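Side-chain contacts in trehalose monomycolate transport factor A (Mycolicibacterium smegmatis MC2 155, PDB 6T84), which is required for MmpL3-dependent transport of trehalose monomycolate to the mycobacterial cell wall, and interacts with MmpL3 through its N-terminal domain: residues A[34-39]-A[148-153]; A[62-67]-A[72-77]. All coordinates share one frame; numbering follows the deposited sequence. Where two conformers were deposited one is given.

Contact 1. Residues A[34-39]-A[148-153]; sequences KRWKRG and WTLVAM. With SO4 (sulfate ion), chain C.
Trp-36 and Trp-148 have the nearest CA atoms of loop 34-39 and strand 148-153, 8.4 Å apart, so side chains alone bridge the gap. The contact packs a loop, leaving the short 3-10 segment at 34-35, onto one face of the large antiparallel sheet in the probably cytoplasmic part of TtfA. Its centre is an edge-to-face (T-shaped) pair of indoles, with planes at 87° and five-membered rings 4.5 Å apart between centroids. The pyrrole edge of Trp-36 is directed at the face of Trp-148, and its NE1 lies 3.2 Å from Trp-148 CG. This brings the polar N-H edge of one ring over the pi cloud of the other. Leu-150, two residues farther along the strand, comes over a face of the Trp-36 ring: its CD2 sits 3.9 Å from the centroid of the five-membered ring in a CH-pi contact only 8° off the normal. The opposite face is covered by CG of the preceding residue, Arg-35, so the indole is sandwiched between two aliphatic groups. Phe-65 also meets the Trp-36 ring, linking the loop to another strand of the sheet. At the outer end a sulfate ion, probably from the crystallisation liquor, lies at the edge of Trp-148. In one of the two conformers of Arg-35 the chain bends at chi3 and NH1 comes within 3.5 Å of sulfate O4, a proximity left uncertain by the split side chain. Asn-147 gives the sulfate a further hydrogen bond. Trp-148 itself turns its ring N-H outward to the anion, donating from NE1 to sulfate O4 at 3.0 Å with an N-H...O angle of 161°.

Contact 2. Residues A[62-67]-A[72-77]; sequences VFIFDI and TVIALH
Asp-66 and Thr-72 are joined by a side-chain hydrogen bond near the turn of an antiparallel beta hairpin, with Thr-72 OG1 donating to Asp-66 OD1 at 2.7 Å. The hydroxyl meets the carboxylate from above, 42° out of its plane. Asp-66 OD1 also forms a salt bridge with Arg-14, and OD2 accepts from Asn-51, so both oxygens of this buried acid have partners; the arginine would be expected to favour the ionised form. Four backbone hydrogen bonds then tie the strands together in two reciprocal pairs. Phe-63 and Ala-75 exchange one set, including Ala-75 N to Phe-63 O at 2.8 Å, while Phe-65 and Val-73 exchange the other. The axes of segments 62-67 and 72-77 approach to 4.7 Å and run antiparallel at 169°. In the non-hydrogen-bonded pairs the CA atoms come closer, and Ile-64 and Ile-74 lie side by side with their CG1 atoms 3.9 Å apart. Val-62 adds its CG2 against Ile-74 CG2 at 3.7 Å. On this face, which also carries Asp-66 and Thr-72, helix 159-175 packs on the apolar patch, with Leu-166 on Val-62 and Ile-74 and Val-169 on Ile-74. On the other face Phe-65 lies beside Val-73. With chi1 at 52°, its CG sits between the backbone N and the carbonyl carbon, and the ring swings across toward the neighbouring strand. Val-73 CB lies off-centre over this ring in a CH-pi contact. Ile-67 comes in from the strand end beside the phenyl ring, its CD1 4.0 Å from Val-73 CG2, a methyl that the ring also approaches. Val-73 CB is 3.6 Å from both Phe-65 CE1 and Phe-65 CZ, the outer carbons of the ring.

How the contacts relate
Contact 2 is local, a hairpin between neighbouring strands, whereas contact 1 brings together segments 109 residues apart; along the chain the hairpin falls between the two segments of contact 1. Their centres are about 8 Å apart. Strands 71-77 and 148-153 are neighbours in the same antiparallel sheet, joined by backbone bonds that probably include Leu-76 N to Thr-149 O and Thr-72 N to Met-153 O. Loop 34-39 lies on one face, where Trp-36 also meets Phe-65 and Ala-75, while helix 159-175 covers the other. Contact 2 thus builds part of the sheet and contact 1 attaches the loop to it, in a fragment holding most of the MmpL3-interacting N-terminal domain.

Contact 1. Residues A[34-39]-A[148-153]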
ATOM      1  N   LYS A  34       7.506  -7.120   9.929  1.00 33.61           N
ATOM      2  CA  LYS A  34       6.782  -8.278  10.408  1.00 34.61           C
ATOM      3  C   LYS A  34       5.306  -8.007  10.579  1.00 30.55           C
ATOM      4  O   LYS A  34       4.531  -8.956  10.704  1.00 30.99           O
ATOM      5  CB  LYS A  34       7.376  -8.741  11.747  1.00 42.86           C
ATOM      6  CG  LYS A  34       8.779  -9.323  11.617  1.00 61.14           C
ATOM      7  CD  LYS A  34       9.294  -9.847  12.963  1.00 74.15           C
ATOM      8  CE  LYS A  34      10.645 -10.545  12.831  1.00 86.77           C
ATOM      9  NZ  LYS A  34      11.738  -9.616  12.426  1.00 99.04           N
ATOM     10  N   ARG A  35       4.870  -6.744  10.538  0.63 30.59           N
ATOM     11  CA  ARG A  35       3.468  -6.526  10.848  0.63 32.51           C
ATOM     12  C   ARG A  35       2.569  -6.722   9.645  0.63 28.11           C
ATOM     13  O   ARG A  35       1.349  -6.779   9.826  0.63 27.03           O
ATOM     14  CB  ARG A  35       3.190  -5.180  11.522  0.63 39.70           C
ATOM     15  CG  ARG A  35       3.676  -3.985  10.805  0.63 49.37           C
ATOM     16  CD  ARG A  35       3.322  -2.738  11.601  0.63 61.24           C
ATOM     17  NE  ARG A  35       3.933  -2.756  12.926  0.63 41.98           N
ATOM     18  CZ  ARG A  35       3.253  -2.674  14.062  0.63 41.46           C
ATOM     19  NH1 ARG A  35       1.929  -2.544  14.039  0.63 47.20           N
ATOM     20  NH2 ARG A  35       3.905  -2.715  15.221  0.63 39.47           N
ATOM     21  N   TRP A  36       3.141  -6.861   8.449  1.00 25.66           N
ATOM     22  CA  TRP A  36       2.343  -7.016   7.228  1.00 24.61           C
ATOM     23  C   TRP A  36       2.681  -8.319   6.521  1.00 25.87           C
ATOM     24  O   TRP A  36       3.843  -8.751   6.514  1.00 27.79           O
ATOM     25  CB  TRP A  36       2.594  -5.845   6.265  1.00 23.03           C
ATOM     26  CG  TRP A  36       2.311  -4.554   6.934  1.00 21.65           C
ATOM     27  CD1 TRP A  36       1.092  -4.095   7.347  1.00 21.69           C
ATOM     28  CD2 TRP A  36       3.266  -3.582   7.335  1.00 21.29           C
ATOM     29  NE1 TRP A  36       1.239  -2.867   7.965  1.00 21.06           N
ATOM     30  CE2 TRP A  36       2.560  -2.517   7.944  1.00 21.18           C
ATOM     31  CE3 TRP A  36       4.656  -3.485   7.197  1.00 21.87           C
ATOM     32  CZ2 TRP A  36       3.204  -1.396   8.456  1.00 21.88           C
ATOM     33  CZ3 TRP A  36       5.296  -2.357   7.685  1.00 22.87           C
ATOM     34  CH2 TRP A  36       4.574  -1.332   8.312  1.00 22.76           C
ATOM     35  N   LYS A  37       1.661  -8.973   5.964  1.00 25.69           N
ATOM     36  CA  LYS A  37       1.830 -10.332   5.467  1.00 27.32           C
ATOM     37  C   LYS A  37       1.483 -10.501   3.998  1.00 26.39           C
ATOM     38  O   LYS A  37       1.812 -11.549   3.427  1.00 27.72           O
ATOM     39  CB  LYS A  37       0.951 -11.318   6.265  1.00 31.70           C
ATOM     40  CG  LYS A  37       1.099 -11.213   7.788  1.00 39.44           C
ATOM     41  CD  LYS A  37       2.312 -11.961   8.222  1.00 67.26           C
ATOM     42  CE  LYS A  37       2.301 -12.218   9.705  1.00 50.15           C
ATOM     43  NZ  LYS A  37       3.546 -12.952  10.074  1.00 55.20           N
ATOM     44  N   ARG A  38       0.783  -9.543   3.382  1.00 24.73           N
ATOM     45  CA  ARG A  38       0.257  -9.752   2.032  1.00 23.09           C
ATOM     46  C   ARG A  38       0.888  -8.768   1.043  1.00 21.53           C
ATOM     47  O   ARG A  38       1.930  -8.178   1.336  1.00 21.79           O
ATOM     48  CB  ARG A  38      -1.277  -9.652   2.056  1.00 24.12           C
ATOM     49  CG  ARG A  38      -1.934 -10.699   2.920  1.00 27.28           C
ATOM     50  CD  ARG A  38      -3.406 -10.814   2.555  1.00 31.05           C
ATOM     51  NE  ARG A  38      -4.154 -11.697   3.411  1.00 35.18           N
ATOM     52  CZ  ARG A  38      -4.704 -12.828   2.996  1.00 33.37           C
ATOM     53  NH1 ARG A  38      -4.582 -13.231   1.734  1.00 32.75           N
ATOM     54  NH2 ARG A  38      -5.403 -13.545   3.834  1.00 33.29           N
ATOM     55  N   GLY A  39       0.272  -8.588  -0.138  1.00 20.95           N
ATOM     56  CA  GLY A  39       0.851  -7.713  -1.144  1.00 20.89           C
ATOM     57  C   GLY A  39       2.269  -8.130  -1.443  1.00 23.41           C
ATOM     58  O   GLY A  39       2.572  -9.330  -1.565  1.00 25.06           O
ATOM     59  N   TRP A 148      -4.367  -1.781   8.209  1.00 18.16           N
ATOM     60  CA  TRP A 148      -3.463  -0.987   7.384  1.00 17.44           C
ATOM     61  C   TRP A 148      -3.909  -1.036   5.925  1.00 16.77           C
ATOM     62  O   TRP A 148      -4.443  -2.050   5.480  1.00 17.95           O
ATOM     63  CB  TRP A 148      -2.069  -1.603   7.445  1.00 17.35           C
ATOM     64  CG  TRP A 148      -1.482  -1.501   8.808  1.00 18.52           C
ATOM     65  CD1 TRP A 148      -1.625  -2.408   9.808  1.00 19.61           C
ATOM     66  CD2 TRP A 148      -0.770  -0.396   9.343  1.00 18.72           C
ATOM     67  NE1 TRP A 148      -1.019  -1.953  10.934  1.00 19.95           N
ATOM     68  CE2 TRP A 148      -0.467  -0.722  10.689  1.00 19.80           C
ATOM     69  CE3 TRP A 148      -0.359   0.837   8.829  1.00 19.28           C
ATOM     70  CZ2 TRP A 148       0.235   0.148  11.542  1.00 21.46           C
ATOM     71  CZ3 TRP A 148       0.377   1.689   9.637  1.00 19.62           C
ATOM     72  CH2 TRP A 148       0.662   1.342  10.998  1.00 21.16           C
ATOM     73  N   THR A 149      -3.675   0.035   5.199  1.00 15.86           N
ATOM     74  CA  THR A 149      -3.848   0.063   3.743  1.00 14.73           C
ATOM     75  C   THR A 149      -2.476   0.464   3.217  1.00 13.40           C
ATOM     76  O   THR A 149      -1.842   1.397   3.752  1.00 13.91           O
ATOM     77  CB  THR A 149      -4.885   1.142   3.350  1.00 16.22           C
ATOM     78  OG1 THR A 149      -6.163   0.821   3.956  1.00 17.96           O
ATOM     79  CG2 THR A 149      -5.078   1.264   1.821  1.00 16.41           C
ATOM     80  N   LEU A 150      -2.017  -0.233   2.153  1.00 13.36           N
ATOM     81  CA  LEU A 150      -0.644  -0.125   1.663  1.00 13.19           C
ATOM     82  C   LEU A 150      -0.590   0.066   0.155  1.00 12.62           C
ATOM     83  O   LEU A 150      -1.457  -0.420  -0.597  1.00 13.09           O
ATOM     84  CB  LEU A 150       0.140  -1.405   2.001  1.00 15.05           C
ATOM     85  CG  LEU A 150       0.200  -1.743   3.519  1.00 15.57           C
ATOM     86  CD1 LEU A 150      -0.909  -2.765   3.851  1.00 16.46           C
ATOM     87  CD2 LEU A 150       1.550  -2.277   3.899  1.00 15.68           C
ATOM     88  N   VAL A 151       0.455   0.762  -0.274  0.62 12.26           N
ATOM     89  CA  VAL A 151       0.782   0.921  -1.688  0.62 12.65           C
ATOM     90  C   VAL A 151       2.252   0.554  -1.882  0.62 12.92           C
ATOM     91  O   VAL A 151       3.121   1.033  -1.142  0.62 14.44           O
ATOM     92  CB  VAL A 151       0.523   2.368  -2.158  0.62 13.39           C
ATOM     93  CG1 VAL A 151       1.114   2.593  -3.600  0.62 14.44           C
ATOM     94  CG2 VAL A 151      -0.991   2.767  -2.010  0.62 14.14           C
ATOM     95  N   ALA A 152       2.536  -0.268  -2.899  1.00 12.68           N
ATOM     96  CA  ALA A 152       3.894  -0.612  -3.274  1.00 13.98           C
ATOM     97  C   ALA A 152       4.202   0.027  -4.616  1.00 14.79           C
ATOM     98  O   ALA A 152       3.382  -0.036  -5.555  1.00 14.65           O
ATOM     99  CB  ALA A 152       4.103  -2.126  -3.340  1.00 15.43           C
ATOM    100  N   MET A 153       5.354   0.675  -4.716  0.54 15.21           N
ATOM    101  CA  MET A 153       5.835   1.281  -5.952  0.54 15.53           C
ATOM    102  C   MET A 153       7.282   0.891  -6.198  0.54 16.34           C
ATOM    103  O   MET A 153       7.971   0.397  -5.297  0.54 15.79           O
ATOM    104  CB  MET A 153       5.703   2.816  -5.871  0.54 16.41           C
ATOM    105  CG  MET A 153       6.600   3.519  -4.860  0.54 16.07           C
ATOM    106  SD  MET A 153       6.305   5.307  -4.695  0.54 17.74           S
ATOM    107  CE  MET A 153       4.890   5.257  -3.640  0.54 18.73           C
TER
HETATM  108  S   SO4 C 302      -1.650  -4.554  13.725  0.73 29.62           S
HETATM  109  O1  SO4 C 302      -2.741  -5.075  12.883  0.73 30.91           O
HETATM  110  O2  SO4 C 302      -1.965  -4.824  15.131  0.73 53.97           O
HETATM  111  O3  SO4 C 302      -0.387  -5.213  13.384  0.73 31.93           O
HETATM  112  O4  SO4 C 302      -1.486  -3.145  13.659  0.73 26.56           O

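Contact 2. Residues A[62-67]-A[72-77]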
ATOM      1  N   VAL A  62       1.588   6.639   9.413  1.00 13.85           N
ATOM      2  CA  VAL A  62       1.994   6.265   8.060  1.00 14.27           C
ATOM      3  C   VAL A  62       3.481   5.929   8.107  1.00 13.98           C
ATOM      4  O   VAL A  62       4.272   6.646   8.734  1.00 15.60           O
ATOM      5  CB  VAL A  62       1.682   7.366   7.016  1.00 15.67           C
ATOM      6  CG1 VAL A  62       2.509   8.629   7.245  1.00 16.27           C
ATOM      7  CG2 VAL A  62       1.926   6.836   5.573  1.00 16.36           C
ATOM      8  N   PHE A  63       3.849   4.823   7.484  1.00 14.16           N
ATOM      9  CA  PHE A  63       5.244   4.380   7.396  1.00 14.88           C
ATOM     10  C   PHE A  63       5.645   4.238   5.943  1.00 14.25           C
ATOM     11  O   PHE A  63       4.848   3.748   5.140  1.00 15.16           O
ATOM     12  CB  PHE A  63       5.430   3.031   8.107  1.00 17.80           C
ATOM     13  CG  PHE A  63       4.972   3.033   9.598  1.00 20.83           C
ATOM     14  CD1 PHE A  63       4.989   4.187  10.389  1.00 23.76           C
ATOM     15  CD2 PHE A  63       4.551   1.891  10.184  1.00 23.34           C
ATOM     16  CE1 PHE A  63       4.601   4.200  11.748  1.00 26.30           C
ATOM     17  CE2 PHE A  63       4.185   1.872  11.534  1.00 26.06           C
ATOM     18  CZ  PHE A  63       4.212   3.033  12.312  1.00 26.67           C
ATOM     19  N   ILE A  64       6.828   4.712   5.577  1.00 13.20           N
ATOM     20  CA  ILE A  64       7.325   4.639   4.207  1.00 13.11           C
ATOM     21  C   ILE A  64       8.703   4.015   4.286  1.00 13.53           C
ATOM     22  O   ILE A  64       9.529   4.448   5.097  1.00 15.17           O
ATOM     23  CB  ILE A  64       7.397   6.041   3.581  1.00 13.59           C
ATOM     24  CG1 ILE A  64       6.002   6.716   3.683  1.00 14.29           C
ATOM     25  CG2 ILE A  64       7.848   5.920   2.095  1.00 14.77           C
ATOM     26  CD1 ILE A  64       5.883   7.742   4.796  1.00 14.53           C
ATOM     27  N   PHE A  65       8.956   3.013   3.451  1.00 14.38           N
ATOM     28  CA  PHE A  65      10.237   2.310   3.586  1.00 14.88           C
ATOM     29  C   PHE A  65      10.542   1.570   2.293  1.00 14.24           C
ATOM     30  O   PHE A  65       9.665   1.381   1.442  1.00 15.01           O
ATOM     31  CB  PHE A  65      10.239   1.335   4.783  1.00 15.48           C
ATOM     32  CG  PHE A  65       9.087   0.400   4.774  1.00 16.97           C
ATOM     33  CD1 PHE A  65       9.165  -0.819   4.083  1.00 18.15           C
ATOM     34  CD2 PHE A  65       7.892   0.746   5.397  1.00 17.39           C
ATOM     35  CE1 PHE A  65       8.043  -1.683   4.011  1.00 18.95           C
ATOM     36  CE2 PHE A  65       6.792  -0.129   5.366  1.00 18.73           C
ATOM     37  CZ  PHE A  65       6.870  -1.348   4.679  1.00 19.23           C
ATOM     38  N   ASP A  66      11.811   1.179   2.138  1.00 14.73           N
ATOM     39  CA  ASP A  66      12.240   0.395   0.994  1.00 16.02           C
ATOM     40  C   ASP A  66      12.472  -1.045   1.436  1.00 16.89           C
ATOM     41  O   ASP A  66      12.979  -1.297   2.533  1.00 17.43           O
ATOM     42  CB  ASP A  66      13.555   0.940   0.414  1.00 17.45           C
ATOM     43  CG  ASP A  66      13.442   2.372  -0.043  1.00 18.13           C
ATOM     44  OD1 ASP A  66      12.327   2.818  -0.395  1.00 16.82           O
ATOM     45  OD2 ASP A  66      14.494   3.046  -0.103  1.00 20.50           O
ATOM     46  N   ILE A  67      12.091  -1.975   0.571  1.00 18.04           N
ATOM     47  CA  ILE A  67      12.485  -3.375   0.682  1.00 20.64           C
ATOM     48  C   ILE A  67      13.459  -3.598  -0.459  1.00 23.55           C
ATOM     49  O   ILE A  67      13.054  -3.627  -1.621  1.00 24.42           O
ATOM     50  CB  ILE A  67      11.266  -4.306   0.541  1.00 22.17           C
ATOM     51  CG1 ILE A  67      10.159  -3.852   1.525  1.00 23.30           C
ATOM     52  CG2 ILE A  67      11.689  -5.766   0.715  1.00 23.03           C
ATOM     53  CD1 ILE A  67       8.888  -4.701   1.459  1.00 24.40           C
ATOM     54  N   THR A  72       9.279   0.261  -2.850  1.00 15.72           N
ATOM     55  CA  THR A  72       9.071   1.240  -1.794  1.00 15.28           C
ATOM     56  C   THR A  72       7.602   1.112  -1.389  1.00 13.99           C
ATOM     57  O   THR A  72       6.729   1.079  -2.256  1.00 15.44           O
ATOM     58  CB  THR A  72       9.353   2.656  -2.317  1.00 15.77           C
ATOM     59  OG1 THR A  72      10.771   2.781  -2.627  1.00 16.69           O
ATOM     60  CG2 THR A  72       8.952   3.772  -1.314  1.00 16.11           C
ATOM     61  N   VAL A  73       7.339   0.955  -0.109  1.00 13.59           N
ATOM     62  CA  VAL A  73       5.996   0.721   0.419  1.00 13.66           C
ATOM     63  C   VAL A  73       5.579   1.895   1.284  1.00 13.30           C
ATOM     64  O   VAL A  73       6.371   2.399   2.090  1.00 13.56           O
ATOM     65  CB  VAL A  73       5.960  -0.587   1.237  1.00 15.64           C
ATOM     66  CG1 VAL A  73       4.571  -0.812   1.801  1.00 16.69           C
ATOM     67  CG2 VAL A  73       6.370  -1.757   0.330  1.00 16.95           C
ATOM     68  N   ILE A  74       4.308   2.279   1.182  1.00 12.75           N
ATOM     69  CA  ILE A  74       3.690   3.242   2.087  1.00 12.95           C
ATOM     70  C   ILE A  74       2.542   2.520   2.767  1.00 12.82           C
ATOM     71  O   ILE A  74       1.675   1.954   2.078  1.00 13.39           O
ATOM     72  CB  ILE A  74       3.164   4.460   1.295  1.00 13.43           C
ATOM     73  CG1 ILE A  74       4.314   5.158   0.570  1.00 14.97           C
ATOM     74  CG2 ILE A  74       2.394   5.427   2.221  1.00 14.03           C
ATOM     75  CD1 ILE A  74       3.791   6.289  -0.421  1.00 17.69           C
ATOM     76  N   ALA A  75       2.572   2.466   4.115  1.00 12.79           N
ATOM     77  CA  ALA A  75       1.529   1.801   4.905  1.00 13.55           C
ATOM     78  C   ALA A  75       0.812   2.834   5.753  1.00 13.90           C
ATOM     79  O   ALA A  75       1.460   3.547   6.523  1.00 14.70           O
ATOM     80  CB  ALA A  75       2.118   0.751   5.842  1.00 15.15           C
ATOM     81  N   LEU A  76      -0.519   2.908   5.629  1.00 13.84           N
ATOM     82  CA  LEU A  76      -1.331   3.881   6.353  1.00 14.66           C
ATOM     83  C   LEU A  76      -2.273   3.179   7.326  1.00 15.61           C
ATOM     84  O   LEU A  76      -2.970   2.235   6.950  1.00 16.15           O
ATOM     85  CB  LEU A  76      -2.149   4.714   5.374  1.00 15.94           C
ATOM     86  CG  LEU A  76      -3.150   5.732   5.967  1.00 16.70           C
ATOM     87  CD1 LEU A  76      -2.416   6.832   6.735  1.00 18.19           C
ATOM     88  CD2 LEU A  76      -4.048   6.387   4.827  1.00 17.34           C
ATOM     89  N   HIS A  77      -2.274   3.619   8.578  1.00 16.71           N
ATOM     90  CA  HIS A  77      -3.125   2.952   9.558  1.00 18.07           C
ATOM     91  C   HIS A  77      -4.610   3.231   9.342  1.00 19.67           C
ATOM     92  O   HIS A  77      -5.012   4.361   9.069  1.00 19.39           O
ATOM     93  CB  HIS A  77      -2.733   3.410  10.967  1.00 19.56           C
ATOM     94  CG  HIS A  77      -3.419   2.634  12.040  1.00 22.56           C
ATOM     95  ND1 HIS A  77      -4.464   3.143  12.798  1.00 24.23           N
ATOM     96  CD2 HIS A  77      -3.178   1.387  12.518  1.00 23.22           C
ATOM     97  CE1 HIS A  77      -4.849   2.228  13.672  1.00 24.64           C
ATOM     98  NE2 HIS A  77      -4.087   1.156  13.527  1.00 24.17           N
TER